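Local structure of CIR protein (Plasmodium chabaudi chabaudi, 6ZYV) at residues N221-C226 / S232-L237; C165-E170 / A176-C181. The protein is of unknown function but belongs to the Plasmodium interspersed repeat (PIR) family, variant proteins linked to infected red blood cells, with a helical ectodomain and a predicted transmembrane helix. The protein carries 5 engineered substitutions. One frame throughout, in Å; residues are numbered along the deposited sequence.

Interaction 1 (N221-C226 / S232-L237); sequences NLIKKC and SNFPPL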
ATOM      1  N   ASN A 221      -0.980 -15.536   4.586  1.00 44.24           N
ATOM      2  CA  ASN A 221      -1.756 -15.886   3.406  1.00 44.24           C
ATOM      3  C   ASN A 221      -0.837 -16.414   2.307  1.00 44.00           C
ATOM      4  O   ASN A 221      -1.181 -17.389   1.644  1.00 44.12           O
ATOM      5  CB  ASN A 221      -2.619 -14.727   2.914  1.00 45.12           C
ATOM      6  CG  ASN A 221      -3.356 -15.095   1.631  1.00 51.17           C
ATOM      7  OD1 ASN A 221      -4.394 -15.787   1.666  1.00 54.74           O
ATOM      8  ND2 ASN A 221      -2.794 -14.718   0.466  1.00 49.62           N
ATOM      9  N   LEU A 222       0.326 -15.778   2.115  1.00 43.48           N
ATOM     10  CA  LEU A 222       1.259 -16.196   1.074  1.00 44.41           C
ATOM     11  C   LEU A 222       1.697 -17.691   1.229  1.00 45.80           C
ATOM     12  O   LEU A 222       1.604 -18.467   0.266  1.00 46.40           O
ATOM     13  CB  LEU A 222       2.466 -15.237   1.052  1.00 43.76           C
ATOM     14  CG  LEU A 222       3.514 -15.341  -0.076  1.00 46.04           C
ATOM     15  CD1 LEU A 222       4.619 -16.351   0.268  1.00 48.00           C
ATOM     16  CD2 LEU A 222       2.891 -15.573  -1.453  1.00 46.11           C
ATOM     17  N   ILE A 223       2.115 -18.084   2.435  1.00 45.36           N
ATOM     18  CA  ILE A 223       2.590 -19.437   2.652  1.00 46.63           C
ATOM     19  C   ILE A 223       1.446 -20.462   2.588  1.00 47.95           C
ATOM     20  O   ILE A 223       1.670 -21.581   2.123  1.00 48.67           O
ATOM     21  CB  ILE A 223       3.479 -19.555   3.916  1.00 46.45           C
ATOM     22  CG1 ILE A 223       2.689 -19.346   5.225  1.00 46.79           C
ATOM     23  CG2 ILE A 223       4.663 -18.588   3.797  1.00 46.26           C
ATOM     24  CD1 ILE A 223       3.588 -19.347   6.551  1.00 47.69           C
ATOM     25  N   LYS A 224       0.218 -20.070   2.965  1.00 47.75           N
ATOM     26  CA  LYS A 224      -0.942 -20.931   2.818  1.00 49.01           C
ATOM     27  C   LYS A 224      -1.194 -21.180   1.309  1.00 50.17           C
ATOM     28  O   LYS A 224      -1.545 -22.287   0.937  1.00 51.15           O
ATOM     29  CB  LYS A 224      -2.194 -20.278   3.433  1.00 50.57           C
ATOM     30  CG  LYS A 224      -2.266 -20.366   4.953  1.00 55.38           C
ATOM     31  CD  LYS A 224      -3.451 -19.557   5.485  1.00 59.45           C
ATOM     32  CE  LYS A 224      -3.627 -19.670   6.980  1.00 64.06           C
ATOM     33  NZ  LYS A 224      -4.898 -19.025   7.434  1.00 66.20           N
ATOM     34  N   LYS A 225      -1.019 -20.144   0.448  1.00 49.84           N
ATOM     35  CA  LYS A 225      -1.224 -20.262  -0.996  1.00 50.63           C
ATOM     36  C   LYS A 225      -0.119 -21.097  -1.645  1.00 51.49           C
ATOM     37  O   LYS A 225      -0.417 -21.918  -2.500  1.00 52.77           O
ATOM     38  CB  LYS A 225      -1.374 -18.886  -1.689  1.00 51.42           C
ATOM     39  CG  LYS A 225      -2.645 -18.120  -1.306  1.00 52.96           C
ATOM     40  CD  LYS A 225      -3.936 -18.866  -1.696  1.00 56.62           C
ATOM     41  CE  LYS A 225      -5.200 -18.205  -1.167  1.00 59.36           C
ATOM     42  NZ  LYS A 225      -6.440 -18.771  -1.791  1.00 62.45           N
ATOM     43  N   CYS A 226       1.140 -20.944  -1.216  1.00 51.04           N
ATOM     44  CA  CYS A 226       2.232 -21.774  -1.739  1.00 52.00           C
ATOM     45  C   CYS A 226       1.995 -23.222  -1.398  1.00 53.29           C
ATOM     46  O   CYS A 226       2.162 -24.077  -2.263  1.00 55.43           O
ATOM     47  CB  CYS A 226       3.585 -21.305  -1.225  1.00 52.11           C
ATOM     48  SG  CYS A 226       4.156 -19.765  -1.983  1.00 55.02           S
ATOM     49  N   SER A 232       5.522 -27.772   1.909  1.00 58.87           N
ATOM     50  CA  SER A 232       6.716 -27.305   2.598  1.00 58.27           C
ATOM     51  C   SER A 232       6.471 -26.818   4.017  1.00 56.33           C
ATOM     52  O   SER A 232       5.383 -26.356   4.350  1.00 54.66           O
ATOM     53  CB  SER A 232       7.375 -26.180   1.799  1.00 60.25           C
ATOM     54  OG  SER A 232       7.567 -26.530   0.437  1.00 64.19           O
ATOM     55  N   ASN A 233       7.521 -26.864   4.839  1.00 56.60           N
ATOM     56  CA  ASN A 233       7.502 -26.380   6.208  1.00 56.69           C
ATOM     57  C   ASN A 233       8.070 -24.959   6.193  1.00 55.68           C
ATOM     58  O   ASN A 233       9.273 -24.776   6.215  1.00 56.88           O
ATOM     59  CB  ASN A 233       8.356 -27.301   7.060  1.00 58.88           C
ATOM     60  CG  ASN A 233       8.485 -26.935   8.512  1.00 62.86           C
ATOM     61  OD1 ASN A 233       9.425 -27.380   9.182  1.00 64.79           O
ATOM     62  ND2 ASN A 233       7.553 -26.143   9.052  1.00 63.19           N
ATOM     63  N   PHE A 234       7.203 -23.968   6.131  1.00 53.97           N
ATOM     64  CA  PHE A 234       7.598 -22.570   6.058  1.00 52.83           C
ATOM     65  C   PHE A 234       7.972 -22.039   7.426  1.00 51.95           C
ATOM     66  O   PHE A 234       7.361 -22.419   8.423  1.00 52.13           O
ATOM     67  CB  PHE A 234       6.477 -21.731   5.419  1.00 51.60           C
ATOM     68  CG  PHE A 234       6.327 -21.969   3.935  1.00 52.00           C
ATOM     69  CD1 PHE A 234       7.034 -21.209   3.024  1.00 52.51           C
ATOM     70  CD2 PHE A 234       5.466 -22.940   3.451  1.00 52.93           C
ATOM     71  CE1 PHE A 234       6.887 -21.418   1.658  1.00 53.49           C
ATOM     72  CE2 PHE A 234       5.318 -23.146   2.074  1.00 53.96           C
ATOM     73  CZ  PHE A 234       6.046 -22.397   1.193  1.00 53.74           C
ATOM     74  N   PRO A 235       9.001 -21.177   7.502  1.00 51.03           N
ATOM     75  CA  PRO A 235       9.368 -20.612   8.800  1.00 51.10           C
ATOM     76  C   PRO A 235       8.288 -19.635   9.290  1.00 51.08           C
ATOM     77  O   PRO A 235       7.595 -18.999   8.489  1.00 51.56           O
ATOM     78  CB  PRO A 235      10.698 -19.884   8.501  1.00 51.45           C
ATOM     79  CG  PRO A 235      10.584 -19.495   7.082  1.00 51.66           C
ATOM     80  CD  PRO A 235       9.809 -20.594   6.409  1.00 50.20           C
ATOM     81  N   PRO A 236       8.128 -19.512  10.613  1.00 50.31           N
ATOM     82  CA  PRO A 236       7.162 -18.537  11.135  1.00 49.46           C
ATOM     83  C   PRO A 236       7.714 -17.108  11.047  1.00 48.90           C
ATOM     84  O   PRO A 236       8.927 -16.899  11.030  1.00 49.34           O
ATOM     85  CB  PRO A 236       6.993 -18.960  12.592  1.00 50.60           C
ATOM     86  CG  PRO A 236       8.341 -19.553  12.962  1.00 51.78           C
ATOM     87  CD  PRO A 236       8.891 -20.176  11.695  1.00 50.40           C
ATOM     88  N   LEU A 237       6.824 -16.124  10.994  1.00 48.18           N
ATOM     89  CA  LEU A 237       7.229 -14.732  10.944  1.00 48.61           C
ATOM     90  C   LEU A 237       7.827 -14.341  12.301  1.00 49.55           C
ATOM     91  O   LEU A 237       7.220 -14.627  13.330  1.00 49.46           O
ATOM     92  CB  LEU A 237       6.021 -13.843  10.645  1.00 48.79           C
ATOM     93  CG  LEU A 237       6.371 -12.389  10.370  1.00 50.54           C
ATOM     94  CD1 LEU A 237       6.970 -12.234   8.998  1.00 50.60           C
ATOM     95  CD2 LEU A 237       5.170 -11.504  10.531  1.00 51.08           C
TER
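The Phe-234 ring lies across Ile-223 with one face against the branched carbon of that side chain. Ile-223 CB sits 4.0 Å from the centroid of the Phe-234 ring, 21° off the ring normal, a CH-pi contact displaced toward the rim on the side of Phe-234 CG. The methyl Ile-223 CG2 leans over the same part of the ring and reaches Phe-234 CD1 at 3.6 Å. At the far end of the ring, Cys-226 CB approaches obliquely and stops 3.6 Å from Phe-234 CZ. The ring therefore spans one turn of helix, its root on Ile-223 and its tip on Cys-226.

Ile-223 and Phe-234 point in opposite senses, each running alongside the other. In Ile-223, CG1 stands between the backbone N and the carbonyl carbon (chi1 68°) and the chain then runs extended, which carries CD1 off the ring to Phe-234 CB, 3.9 Å away. Ile-223 CD1 also comes 4.5 Å from Pro-235 O, the carbonyl of the residue after Phe-234. The grip between the segments is apolar; Pro-235 O takes its hydrogen bond from Tyr-219 OH, one turn earlier on the same helix as Ile-223, and farther along Leu-237 packs on Ser-216 and Tyr-219.

Residues 232-237 form an extended strip, polyproline II-like from Phe-234 onward, that folds back along the last turns of helix 213-226 and runs against its direction. Phe-234 also reaches Cys-181, Leu-182 and Ala-185 of helix 181-198, and Pro-235 touches Gln-186. The returning chain thus lies along helices 213-226 and 181-198 at once, while Leu-222 and Cys-226 turn to Leu-171 of helix 154-174.

Interaction 2 (C165-E170 / A176-C181); sequences CNMYNE and ANYANC. Engineered in segment 176-181: Ala-176 (natural residue Ser), Ala-179 (natural residue Thr).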
ATOM      1  N   CYS A 165       5.402  -8.400  -1.540  1.00 46.40           N
ATOM      2  CA  CYS A 165       4.715  -8.228  -2.824  1.00 46.99           C
ATOM      3  C   CYS A 165       5.443  -8.937  -3.967  1.00 48.19           C
ATOM      4  O   CYS A 165       4.790  -9.464  -4.856  1.00 48.48           O
ATOM      5  CB  CYS A 165       4.467  -6.751  -3.133  1.00 47.34           C
ATOM      6  SG  CYS A 165       3.033  -6.053  -2.276  1.00 50.84           S
ATOM      7  N   ASN A 166       6.780  -9.010  -3.922  1.00 49.05           N
ATOM      8  CA  ASN A 166       7.544  -9.721  -4.949  1.00 50.89           C
ATOM      9  C   ASN A 166       7.225 -11.217  -4.918  1.00 50.25           C
ATOM     10  O   ASN A 166       7.100 -11.830  -5.978  1.00 50.17           O
ATOM     11  CB  ASN A 166       9.047  -9.478  -4.806  1.00 54.49           C
ATOM     12  CG  ASN A 166       9.440  -8.046  -5.103  1.00 62.33           C
ATOM     13  OD1 ASN A 166       8.808  -7.350  -5.911  1.00 65.02           O
ATOM     14  ND2 ASN A 166      10.501  -7.566  -4.455  1.00 64.11           N
ATOM     15  N   MET A 167       7.030 -11.796  -3.710  1.00 49.00           N
ATOM     16  CA  MET A 167       6.665 -13.207  -3.605  1.00 48.61           C
ATOM     17  C   MET A 167       5.245 -13.435  -4.153  1.00 47.89           C
ATOM     18  O   MET A 167       5.009 -14.417  -4.846  1.00 47.44           O
ATOM     19  CB  MET A 167       6.807 -13.710  -2.162  1.00 48.50           C
ATOM     20  CG  MET A 167       8.236 -13.687  -1.667  1.00 50.19           C
ATOM     21  SD  MET A 167       8.374 -14.515  -0.067  1.00 52.83           S
ATOM     22  CE  MET A 167       7.536 -13.335   0.945  1.00 51.22           C
ATOM     23  N   TYR A 168       4.313 -12.501  -3.887  1.00 47.71           N
ATOM     24  CA  TYR A 168       2.951 -12.582  -4.438  1.00 48.47           C
ATOM     25  C   TYR A 168       2.961 -12.548  -5.973  1.00 52.44           C
ATOM     26  O   TYR A 168       2.181 -13.258  -6.608  1.00 53.06           O
ATOM     27  CB  TYR A 168       2.053 -11.459  -3.896  1.00 45.78           C
ATOM     28  CG  TYR A 168       1.343 -11.813  -2.608  1.00 43.58           C
ATOM     29  CD1 TYR A 168       1.937 -11.569  -1.374  1.00 43.43           C
ATOM     30  CD2 TYR A 168       0.090 -12.406  -2.621  1.00 42.77           C
ATOM     31  CE1 TYR A 168       1.286 -11.869  -0.186  1.00 43.12           C
ATOM     32  CE2 TYR A 168      -0.563 -12.738  -1.438  1.00 43.28           C
ATOM     33  CZ  TYR A 168       0.039 -12.465  -0.219  1.00 43.76           C
ATOM     34  OH  TYR A 168      -0.577 -12.773   0.973  1.00 44.02           O
ATOM     35  N   ASN A 169       3.840 -11.725  -6.561  1.00 55.19           N
ATOM     36  CA  ASN A 169       3.990 -11.609  -8.017  1.00 58.75           C
ATOM     37  C   ASN A 169       4.554 -12.910  -8.573  1.00 61.45           C
ATOM     38  O   ASN A 169       4.123 -13.350  -9.630  1.00 62.51           O
ATOM     39  CB  ASN A 169       4.917 -10.436  -8.389  1.00 61.77           C
ATOM     40  CG  ASN A 169       5.183 -10.295  -9.882  1.00 69.62           C
ATOM     41  OD1 ASN A 169       6.346 -10.267 -10.338  1.00 73.10           O
ATOM     42  ND2 ASN A 169       4.112 -10.231 -10.688  1.00 70.43           N
ATOM     43  N   GLU A 170       5.516 -13.524  -7.875  1.00 62.50           N
ATOM     44  CA  GLU A 170       6.085 -14.792  -8.294  1.00 65.16           C
ATOM     45  C   GLU A 170       5.030 -15.890  -8.276  1.00 67.70           C
ATOM     46  O   GLU A 170       4.916 -16.651  -9.232  1.00 68.41           O
ATOM     47  CB  GLU A 170       7.279 -15.171  -7.410  1.00 66.80           C
ATOM     48  CG  GLU A 170       8.539 -14.392  -7.713  1.00 71.60           C
ATOM     49  CD  GLU A 170       8.935 -14.479  -9.172  1.00 80.00           C
ATOM     50  OE1 GLU A 170       9.159 -15.614  -9.657  1.00 81.14           O
ATOM     51  OE2 GLU A 170       8.967 -13.418  -9.838  1.00 82.95           O
ATOM     52  N   ALA A 176       0.801 -22.885  -9.705  1.00 95.17           N
ATOM     53  CA  ALA A 176       0.977 -24.025  -8.795  1.00 94.15           C
ATOM     54  C   ALA A 176       2.421 -24.580  -8.782  1.00 92.36           C
ATOM     55  O   ALA A 176       2.660 -25.642  -8.213  1.00 93.05           O
ATOM     56  CB  ALA A 176      -0.011 -25.132  -9.140  1.00 95.32           C
ATOM     57  N   ASN A 177       3.375 -23.875  -9.410  1.00 90.05           N
ATOM     58  CA  ASN A 177       4.766 -24.309  -9.428  1.00 88.51           C
ATOM     59  C   ASN A 177       5.698 -23.159  -9.043  1.00 83.90           C
ATOM     60  O   ASN A 177       6.624 -22.816  -9.790  1.00 85.04           O
ATOM     61  CB  ASN A 177       5.160 -24.919 -10.776  1.00 92.07           C
ATOM     62  CG  ASN A 177       6.202 -26.007 -10.642  1.00 97.70           C
ATOM     63  OD1 ASN A 177       6.992 -26.029  -9.686  1.00 98.68           O
ATOM     64  ND2 ASN A 177       6.216 -26.953 -11.588  1.00100.04           N
ATOM     65  N   TYR A 178       5.452 -22.566  -7.869  1.00 78.19           N
ATOM     66  CA  TYR A 178       6.320 -21.530  -7.343  1.00 73.48           C
ATOM     67  C   TYR A 178       7.305 -22.327  -6.485  1.00 72.20           C
ATOM     68  O   TYR A 178       7.151 -22.464  -5.269  1.00 71.34           O
ATOM     69  CB  TYR A 178       5.501 -20.480  -6.560  1.00 70.21           C
ATOM     70  CG  TYR A 178       6.282 -19.348  -5.923  1.00 67.46           C
ATOM     71  CD1 TYR A 178       7.610 -19.112  -6.253  1.00 67.47           C
ATOM     72  CD2 TYR A 178       5.687 -18.504  -4.995  1.00 65.86           C
ATOM     73  CE1 TYR A 178       8.335 -18.102  -5.635  1.00 66.85           C
ATOM     74  CE2 TYR A 178       6.400 -17.487  -4.380  1.00 64.82           C
ATOM     75  CZ  TYR A 178       7.727 -17.299  -4.689  1.00 65.71           C
ATOM     76  OH  TYR A 178       8.417 -16.285  -4.086  1.00 65.78           O
ATOM     77  N   ALA A 179       8.292 -22.922  -7.171  1.00 71.78           N
ATOM     78  CA  ALA A 179       9.328 -23.783  -6.602  1.00 70.95           C
ATOM     79  C   ALA A 179      10.247 -23.048  -5.637  1.00 68.58           C
ATOM     80  O   ALA A 179      10.737 -23.649  -4.684  1.00 69.40           O
ATOM     81  CB  ALA A 179      10.141 -24.403  -7.726  1.00 72.35           C
ATOM     82  N   ASN A 180      10.460 -21.752  -5.854  1.00 65.82           N
ATOM     83  CA  ASN A 180      11.309 -20.961  -4.980  1.00 64.34           C
ATOM     84  C   ASN A 180      10.560 -20.364  -3.789  1.00 61.13           C
ATOM     85  O   ASN A 180      11.147 -19.523  -3.114  1.00 60.56           O
ATOM     86  CB  ASN A 180      11.953 -19.813  -5.764  1.00 66.37           C
ATOM     87  CG  ASN A 180      13.095 -20.240  -6.636  1.00 71.80           C
ATOM     88  OD1 ASN A 180      13.617 -21.360  -6.520  1.00 74.22           O
ATOM     89  ND2 ASN A 180      13.516 -19.352  -7.521  1.00 72.90           N
ATOM     90  N   CYS A 181       9.278 -20.734  -3.541  1.00 58.61           N
ATOM     91  CA  CYS A 181       8.529 -20.121  -2.452  1.00 56.11           C
ATOM     92  C   CYS A 181       9.180 -20.305  -1.104  1.00 55.32           C
ATOM     93  O   CYS A 181       9.272 -19.336  -0.360  1.00 55.05           O
ATOM     94  CB  CYS A 181       7.067 -20.551  -2.423  1.00 55.83           C
ATOM     95  SG  CYS A 181       6.037 -19.567  -1.286  1.00 55.48           S
TER
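Glu-170 runs roughly perpendicular to Tyr-178, the glutamate methylene set over one face of the phenol ring. Glu-170 CB stands 3.8 Å from the centroid of the Tyr-178 ring and 25° off its normal, a CH-pi contact shifted toward CZ. The opposite face carries Cys-181 CB, 3.5 Å above the ring plane, so the ring is sandwiched between helix 154-174 and its own turn. With CG anti to the backbone N (chi1 179°), Tyr-178 extends straight to the helix and brings CE2 to 3.4 Å from Met-167 O, an oblique approach. Met-167 passes the phenol end, its CG 3.6 Å from Tyr-178 OH; that hydroxyl is hydrogen-bonded to Asp-184 of the next helix. Glu-170 bends at chi2, leading its carboxylate away to a salt bridge with Lys-173.

Tyr-178 centres an inverse gamma turn and opens a type I beta turn closed by Cys-181 N to Tyr-178 O, 3.2 Å, the beta turn leading straight into helix 181-198. The arrangement is that of a helix-loop-helix connection in an all-alpha fold, an aromatic from the linker being tucked against the helix just left.

Interactions 1 and 2 follow one another along the chain and lie at the same end of the helical fold, their centres about 11 Å apart. The disulfide between Cys-181 SG and Cys-226 SG, 2.0 Å, ties them covalently, joining the start of helix 181-198 to the end of helix 213-226. Phe-234 packs beside this bridge, with CE1 3.6 Å from Cys-181 SG, while Tyr-178 touches Cys-226; each aromatic thus meets both cysteines. A second link is polar: Asn-221 ND2 is 3.0 Å from Tyr-168 OH, a probable hydrogen bond. Interaction 2 reaches the N-terminal region as well, through the Cys-165 to Cys-12 disulfide.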